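Local coordinates for MNT antitoxin (Aphanizomenon flos-aquae 2012/KM1/D3, PDB 7AE2), which neutralises its cognate toxin HepT, mostly by adding two AMP groups in succession to a toxin tyrosine, the second onto the first, at residues L96-A102 against F119-L125. Numbering follows the deposited sequence.
Sequences LIAHFVA and FQQRVLL
His-99 reaches from helix 95-104 to the chain just beyond helix 115-123, and its side chain can be followed atom by atom. CB meets the carbonyl oxygen of Val-123 and CD1 of Leu-125. With CG anti to the backbone N (chi1 168°), the ring is carried to Leu-125; CG of His-99 is 4.0 Å from N of Leu-125. ND1 of His-99 accepts that N-H at 3.0 Å from N of Leu-125; the bond is nearly straight, at 169°, although the donor is tilted out of the ring plane. Acceptance there is consistent with an unprotonated ND1, and the bond satisfies an amide past the point where Leu-124 leaves helical geometry. CE1 of His-99 lies 3.3 Å from O of Leu-125, while CD2 sits over the centre of one Phe-100 ring face. In this polymerase beta-type nucleotidyltransferase domain, segments 96-102 and 119-123 run at 141° and both helices pack on strand 25-31, Val-101 against Val-29 and Phe-31, Phe-119 against Met-27. Ile-130 of helix 127-148 touches both His-99 and Leu-125. CB of Ala-102 lies against CE2 of Phe-119 and CG2 of Val-123, 3.6 Å from each. That same methyl of Val-123 sits over one face of the Phe-119 ring, toward its rim. Beyond, the extended chain of Gln-120 brings NE2 to the Ala-102 carbonyl oxygen, a hydrogen bond near the plane of the Gln-120 amide whose shortness is doubtful.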
ATOM      1  N   LEU B  96      -8.861 -20.849  10.018  1.00 46.06           N
ATOM      2  CA  LEU B  96      -7.423 -20.904  10.240  1.00 43.79           C
ATOM      3  C   LEU B  96      -6.934 -19.674  10.997  1.00 44.75           C
ATOM      4  O   LEU B  96      -6.121 -19.797  11.921  1.00 45.60           O
ATOM      5  CB  LEU B  96      -6.705 -21.054   8.898  1.00 46.42           C
ATOM      6  CG  LEU B  96      -5.304 -21.641   8.968  1.00 50.66           C
ATOM      7  CD1 LEU B  96      -5.332 -23.025   9.614  1.00 48.32           C
ATOM      8  CD2 LEU B  96      -4.706 -21.699   7.575  1.00 50.59           C
ATOM      9  N   ILE B  97      -7.400 -18.481  10.618  1.00 46.25           N
ATOM     10  CA  ILE B  97      -6.968 -17.271  11.314  1.00 46.18           C
ATOM     11  C   ILE B  97      -7.459 -17.276  12.759  1.00 43.26           C
ATOM     12  O   ILE B  97      -6.734 -16.878  13.678  1.00 41.52           O
ATOM     13  CB  ILE B  97      -7.445 -16.016  10.559  1.00 49.18           C
ATOM     14  N   ALA B  98      -8.694 -17.729  12.987  1.00 42.32           N
ATOM     15  CA  ALA B  98      -9.215 -17.758  14.351  1.00 48.66           C
ATOM     16  C   ALA B  98      -8.427 -18.719  15.232  1.00 44.89           C
ATOM     17  O   ALA B  98      -8.304 -18.494  16.442  1.00 45.95           O
ATOM     18  CB  ALA B  98     -10.697 -18.135  14.347  1.00 52.59           C
ATOM     19  N   HIS B  99      -7.879 -19.782  14.642  1.00 47.72           N
ATOM     20  CA  HIS B  99      -7.095 -20.742  15.409  1.00 45.61           C
ATOM     21  C   HIS B  99      -5.828 -20.103  15.967  1.00 45.27           C
ATOM     22  O   HIS B  99      -5.533 -20.217  17.162  1.00 46.47           O
ATOM     23  CB  HIS B  99      -6.750 -21.947  14.535  1.00 45.32           C
ATOM     24  CG  HIS B  99      -5.724 -22.854  15.136  1.00 50.68           C
ATOM     25  ND1 HIS B  99      -6.014 -23.732  16.158  1.00 51.74           N
ATOM     26  CD2 HIS B  99      -4.406 -23.010  14.869  1.00 48.78           C
ATOM     27  CE1 HIS B  99      -4.922 -24.395  16.490  1.00 52.61           C
ATOM     28  NE2 HIS B  99      -3.931 -23.976  15.724  1.00 50.88           N
ATOM     29  N   PHE B 100      -5.064 -19.419  15.111  1.00 44.43           N
ATOM     30  CA  PHE B 100      -3.801 -18.841  15.557  1.00 49.07           C
ATOM     31  C   PHE B 100      -4.017 -17.622  16.445  1.00 49.33           C
ATOM     32  O   PHE B 100      -3.174 -17.323  17.297  1.00 50.37           O
ATOM     33  CB  PHE B 100      -2.931 -18.485  14.351  1.00 50.86           C
ATOM     34  CG  PHE B 100      -2.445 -19.685  13.587  1.00 53.75           C
ATOM     35  CD1 PHE B 100      -1.368 -20.426  14.047  1.00 57.71           C
ATOM     36  CD2 PHE B 100      -3.065 -20.075  12.411  1.00 54.48           C
ATOM     37  CE1 PHE B 100      -0.919 -21.533  13.349  1.00 60.18           C
ATOM     38  CE2 PHE B 100      -2.620 -21.182  11.708  1.00 57.03           C
ATOM     39  CZ  PHE B 100      -1.546 -21.910  12.179  1.00 58.48           C
ATOM     40  N   VAL B 101      -5.132 -16.909  16.267  1.00 47.50           N
ATOM     41  CA  VAL B 101      -5.452 -15.816  17.178  1.00 48.78           C
ATOM     42  C   VAL B 101      -5.754 -16.359  18.570  1.00 49.58           C
ATOM     43  O   VAL B 101      -5.336 -15.784  19.582  1.00 52.19           O
ATOM     44  CB  VAL B 101      -6.617 -14.977  16.620  1.00 50.79           C
ATOM     45  CG1 VAL B 101      -7.141 -14.015  17.676  1.00 53.15           C
ATOM     46  CG2 VAL B 101      -6.168 -14.210  15.385  1.00 52.97           C
ATOM     47  N   ALA B 102      -6.467 -17.486  18.646  1.00 48.48           N
ATOM     48  CA  ALA B 102      -6.753 -18.096  19.940  1.00 48.98           C
ATOM     49  C   ALA B 102      -5.513 -18.739  20.549  1.00 52.28           C
ATOM     50  O   ALA B 102      -5.376 -18.778  21.777  1.00 52.91           O
ATOM     51  CB  ALA B 102      -7.869 -19.129  19.799  1.00 51.78           C
ATOM     52  N   PHE B 119     -13.989 -18.183  23.423  1.00 61.42           N
ATOM     53  CA  PHE B 119     -13.516 -18.063  22.048  1.00 58.09           C
ATOM     54  C   PHE B 119     -12.510 -19.159  21.717  1.00 55.18           C
ATOM     55  O   PHE B 119     -12.584 -19.781  20.652  1.00 60.50           O
ATOM     56  CB  PHE B 119     -12.908 -16.677  21.828  1.00 57.47           C
ATOM     57  CG  PHE B 119     -12.130 -16.549  20.549  1.00 55.97           C
ATOM     58  CD1 PHE B 119     -12.776 -16.539  19.325  1.00 54.40           C
ATOM     59  CD2 PHE B 119     -10.750 -16.430  20.575  1.00 50.79           C
ATOM     60  CE1 PHE B 119     -12.060 -16.418  18.150  1.00 50.83           C
ATOM     61  CE2 PHE B 119     -10.029 -16.308  19.403  1.00 53.76           C
ATOM     62  CZ  PHE B 119     -10.684 -16.303  18.189  1.00 51.97           C
ATOM     63  N   GLN B 120     -11.567 -19.417  22.627  1.00 55.87           N
ATOM     64  CA  GLN B 120     -10.560 -20.446  22.380  1.00 55.68           C
ATOM     65  C   GLN B 120     -11.194 -21.827  22.267  1.00 60.12           C
ATOM     66  O   GLN B 120     -10.839 -22.608  21.378  1.00 60.96           O
ATOM     67  CB  GLN B 120      -9.507 -20.428  23.487  1.00 58.55           C
ATOM     68  CG  GLN B 120      -8.588 -19.219  23.448  1.00 60.75           C
ATOM     69  CD  GLN B 120      -7.565 -19.231  24.565  1.00 65.74           C
ATOM     70  OE1 GLN B 120      -7.904 -19.441  25.729  1.00 68.19           O
ATOM     71  NE2 GLN B 120      -6.303 -19.014  24.213  1.00 66.34           N
ATOM     72  N   GLN B 121     -12.141 -22.143  23.154  1.00 59.24           N
ATOM     73  CA  GLN B 121     -12.803 -23.443  23.100  1.00 65.84           C
ATOM     74  C   GLN B 121     -13.602 -23.616  21.816  1.00 63.39           C
ATOM     75  O   GLN B 121     -13.854 -24.748  21.389  1.00 70.78           O
ATOM     76  CB  GLN B 121     -13.719 -23.620  24.312  1.00 70.55           C
ATOM     77  CG  GLN B 121     -13.015 -23.527  25.653  1.00 80.26           C
ATOM     78  CD  GLN B 121     -11.957 -24.594  25.829  1.00 91.38           C
ATOM     79  OE1 GLN B 121     -12.244 -25.789  25.761  1.00 96.91           O
ATOM     80  NE2 GLN B 121     -10.718 -24.167  26.048  1.00 93.73           N
ATOM     81  N   ARG B 122     -14.003 -22.513  21.189  1.00 63.49           N
ATOM     82  CA  ARG B 122     -14.872 -22.560  20.022  1.00 66.96           C
ATOM     83  C   ARG B 122     -14.107 -22.661  18.707  1.00 63.72           C
ATOM     84  O   ARG B 122     -14.619 -23.254  17.749  1.00 65.14           O
ATOM     85  CB  ARG B 122     -15.774 -21.321  20.001  1.00 75.27           C
ATOM     86  CG  ARG B 122     -16.811 -21.305  18.891  1.00 80.92           C
ATOM     87  CD  ARG B 122     -17.820 -20.176  19.075  1.00 86.61           C
ATOM     88  NE  ARG B 122     -17.193 -18.856  19.091  1.00 89.59           N
ATOM     89  CZ  ARG B 122     -16.995 -18.135  20.190  1.00 91.46           C
ATOM     90  NH1 ARG B 122     -17.376 -18.603  21.371  1.00 90.97           N
ATOM     91  NH2 ARG B 122     -16.417 -16.944  20.108  1.00 91.90           N
ATOM     92  N   VAL B 123     -12.896 -22.114  18.631  1.00 61.46           N
ATOM     93  CA  VAL B 123     -12.190 -21.988  17.359  1.00 59.26           C
ATOM     94  C   VAL B 123     -10.881 -22.764  17.307  1.00 57.75           C
ATOM     95  O   VAL B 123     -10.292 -22.867  16.221  1.00 50.08           O
ATOM     96  CB  VAL B 123     -11.930 -20.507  17.004  1.00 55.02           C
ATOM     97  CG1 VAL B 123     -13.214 -19.694  17.118  1.00 50.83           C
ATOM     98  CG2 VAL B 123     -10.839 -19.932  17.887  1.00 51.73           C
ATOM     99  N   LEU B 124     -10.398 -23.310  18.421  1.00 57.55           N
ATOM    100  CA  LEU B 124      -9.123 -24.019  18.402  1.00 58.97           C
ATOM    101  C   LEU B 124      -9.236 -25.319  17.615  1.00 56.69           C
ATOM    102  O   LEU B 124     -10.151 -26.118  17.838  1.00 54.77           O
ATOM    103  CB  LEU B 124      -8.646 -24.303  19.827  1.00 64.91           C
ATOM    104  CG  LEU B 124      -7.808 -23.202  20.481  1.00 65.10           C
ATOM    105  CD1 LEU B 124      -7.456 -23.570  21.917  1.00 68.97           C
ATOM    106  CD2 LEU B 124      -6.549 -22.940  19.669  1.00 58.18           C
ATOM    107  N   LEU B 125      -8.298 -25.528  16.695  1.00 52.42           N
ATOM    108  CA  LEU B 125      -8.257 -26.715  15.857  1.00 54.68           C
ATOM    109  C   LEU B 125      -7.286 -27.739  16.431  1.00 56.48           C
ATOM    110  O   LEU B 125      -6.292 -27.388  17.071  1.00 56.71           O
ATOM    111  CB  LEU B 125      -7.839 -26.362  14.427  1.00 51.95           C
ATOM    112  CG  LEU B 125      -8.755 -25.437  13.627  1.00 51.97           C
ATOM    113  CD1 LEU B 125      -8.124 -25.109  12.285  1.00 52.93           C
ATOM    114  CD2 LEU B 125     -10.122 -26.075  13.438  1.00 54.62           C
TER